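Side-chain contact in LBCATS-a (Synthetic construct, PDB 5EY5), which is a synthetic tryptophan synthase alpha chain that binds sn-glycerol-3-phosphate and probably cleaves indole-3-glycerol phosphate to supply indole for tryptophan synthesis: residues 79-84 / 97-102. Numbering follows the deposited sequence.
Sequences DKVFEM and IVFLTY
Phe99 reaches from barrel strand 97-100 to Val81 and Phe82 of helix 78-91, and these three buried side chains make up the contact. Walking along the strand, Ile97 and Val98 first tie it into the parallel sheet: Ile97 is hydrogen-bonded through its backbone to Asp124 and Val98 to Ile48 and Leu50. Phe99, hydrogen-bonded in turn to Gly125 and Ile127, points its CB at the helix. With CG anti to its own carbonyl carbon (chi1 -85°), its ring extends outward and meets the helix by its far end. There CZ lies 3.6 Å from Val81 CG1 and CE1 3.8 Å from the same methyl. From the opposite side of the Phe99 ring plane comes Phe82, its CE1 3.4 Å and its CD1 3.7 Å from Phe99 CE2; both neighbours approach obliquely. The Phe82 and Phe99 ring planes are inclined by 34°, with centroids 5.3 Å apart. Phe82 also packs on Glu117, Cys118 and Ala121 of helix 111-121, linking two helices of the barrel's outer layer through one ring. Cutting Phe99 back to an alanine would probably leave Val81 CG1 and the Phe82 ring without their apolar partner on the strand and open a gap there. Beyond Phe99, Leu100 touches the bound sn-glycerol-3-phosphate, and Thr101 OG1 donates to Tyr102 O at 2.9 Å, in the carbonyl plane. Successive residues thus serve the helix layer and the ligand pocket of a TIM barrel; the joint buries 145 Å² without polar bonds between the segments, implying van der Waals packing and water exclusion rather than directional bonding.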
# COMPACT_ATOMS: atom_id res chain seq x y z
N ASP A 79 12.22 -30.35 -35.43
CA ASP A 79 12.56 -30.65 -36.82
C ASP A 79 14.06 -30.75 -37.05
O ASP A 79 14.51 -31.57 -37.86
CB ASP A 79 11.97 -29.58 -37.75
CG ASP A 79 10.48 -29.78 -38.00
OD1 ASP A 79 10.05 -30.94 -38.17
OD2 ASP A 79 9.74 -28.77 -38.02
N LYS A 80 14.86 -29.94 -36.34
CA LYS A 80 16.31 -29.96 -36.53
C LYS A 80 16.95 -31.20 -35.89
O LYS A 80 17.92 -31.74 -36.42
CB LYS A 80 16.93 -28.68 -35.97
CG LYS A 80 16.76 -27.46 -36.87
CD LYS A 80 17.16 -26.17 -36.16
CE LYS A 80 16.88 -24.95 -37.02
NZ LYS A 80 17.03 -23.68 -36.24
N VAL A 81 16.43 -31.65 -34.76
CA VAL A 81 16.98 -32.87 -34.17
C VAL A 81 16.60 -34.08 -35.02
O VAL A 81 17.41 -34.99 -35.22
CB VAL A 81 16.51 -33.01 -32.70
CG1 VAL A 81 17.30 -34.14 -31.98
CG2 VAL A 81 16.72 -31.67 -31.98
N PHE A 82 15.38 -34.08 -35.58
CA PHE A 82 14.98 -35.11 -36.54
C PHE A 82 15.95 -35.18 -37.72
O PHE A 82 16.36 -36.27 -38.14
CB PHE A 82 13.57 -34.83 -37.04
CG PHE A 82 12.48 -35.28 -36.10
CD1 PHE A 82 12.57 -36.51 -35.46
CD2 PHE A 82 11.37 -34.49 -35.87
CE1 PHE A 82 11.56 -36.92 -34.59
CE2 PHE A 82 10.37 -34.90 -35.01
CZ PHE A 82 10.46 -36.11 -34.37
N GLU A 83 16.31 -34.03 -38.29
CA GLU A 83 17.24 -34.04 -39.42
C GLU A 83 18.60 -34.57 -38.99
O GLU A 83 19.27 -35.29 -39.75
CB GLU A 83 17.37 -32.65 -40.03
N MET A 84 19.04 -34.22 -37.78
CA MET A 84 20.29 -34.77 -37.27
C MET A 84 20.19 -36.28 -37.10
O MET A 84 21.13 -37.01 -37.45
CB MET A 84 20.65 -34.10 -35.94
CG MET A 84 22.08 -34.34 -35.50
SD MET A 84 22.18 -34.64 -33.73
CE MET A 84 21.57 -36.33 -33.70
N ILE A 97 18.13 -44.85 -30.49
CA ILE A 97 18.03 -43.43 -30.14
C ILE A 97 16.70 -43.23 -29.43
O ILE A 97 15.66 -43.69 -29.92
CB ILE A 97 18.12 -42.54 -31.40
CG1 ILE A 97 19.50 -42.66 -32.03
CG2 ILE A 97 17.83 -41.06 -31.05
CD1 ILE A 97 20.59 -42.03 -31.20
N VAL A 98 16.75 -42.56 -28.28
CA VAL A 98 15.57 -42.20 -27.50
C VAL A 98 15.52 -40.69 -27.41
O VAL A 98 16.53 -40.05 -27.08
CB VAL A 98 15.60 -42.83 -26.10
CG1 VAL A 98 14.42 -42.32 -25.24
CG2 VAL A 98 15.56 -44.35 -26.21
N PHE A 99 14.35 -40.11 -27.72
CA PHE A 99 14.08 -38.69 -27.48
C PHE A 99 13.50 -38.53 -26.08
O PHE A 99 12.50 -39.17 -25.74
CB PHE A 99 13.08 -38.11 -28.49
CG PHE A 99 13.71 -37.64 -29.76
CD1 PHE A 99 15.04 -37.87 -30.02
CD2 PHE A 99 12.95 -36.95 -30.70
CE1 PHE A 99 15.62 -37.44 -31.21
CE2 PHE A 99 13.51 -36.51 -31.88
CZ PHE A 99 14.86 -36.75 -32.14
N LEU A 100 14.12 -37.66 -25.27
CA LEU A 100 13.57 -37.29 -23.98
C LEU A 100 13.02 -35.89 -24.17
O LEU A 100 13.76 -34.95 -24.47
CB LEU A 100 14.63 -37.36 -22.87
CG LEU A 100 14.19 -37.13 -21.42
CD1 LEU A 100 15.19 -37.79 -20.47
CD2 LEU A 100 14.04 -35.64 -21.12
N THR A 101 11.70 -35.76 -24.10
CA THR A 101 11.09 -34.48 -24.42
C THR A 101 9.93 -34.26 -23.47
O THR A 101 9.21 -35.20 -23.15
CB THR A 101 10.62 -34.41 -25.88
OG1 THR A 101 9.93 -33.18 -26.12
CG2 THR A 101 9.69 -35.57 -26.23
N TYR A 102 9.78 -33.02 -23.00
CA TYR A 102 8.54 -32.65 -22.34
C TYR A 102 7.39 -32.69 -23.33
O TYR A 102 7.59 -32.76 -24.54
CB TYR A 102 8.70 -31.28 -21.68
CG TYR A 102 9.68 -31.39 -20.54
CD1 TYR A 102 11.04 -31.37 -20.77
CD2 TYR A 102 9.23 -31.58 -19.24
CE1 TYR A 102 11.94 -31.51 -19.73
CE2 TYR A 102 10.12 -31.71 -18.19
CZ TYR A 102 11.47 -31.67 -18.44
OH TYR A 102 12.35 -31.80 -17.40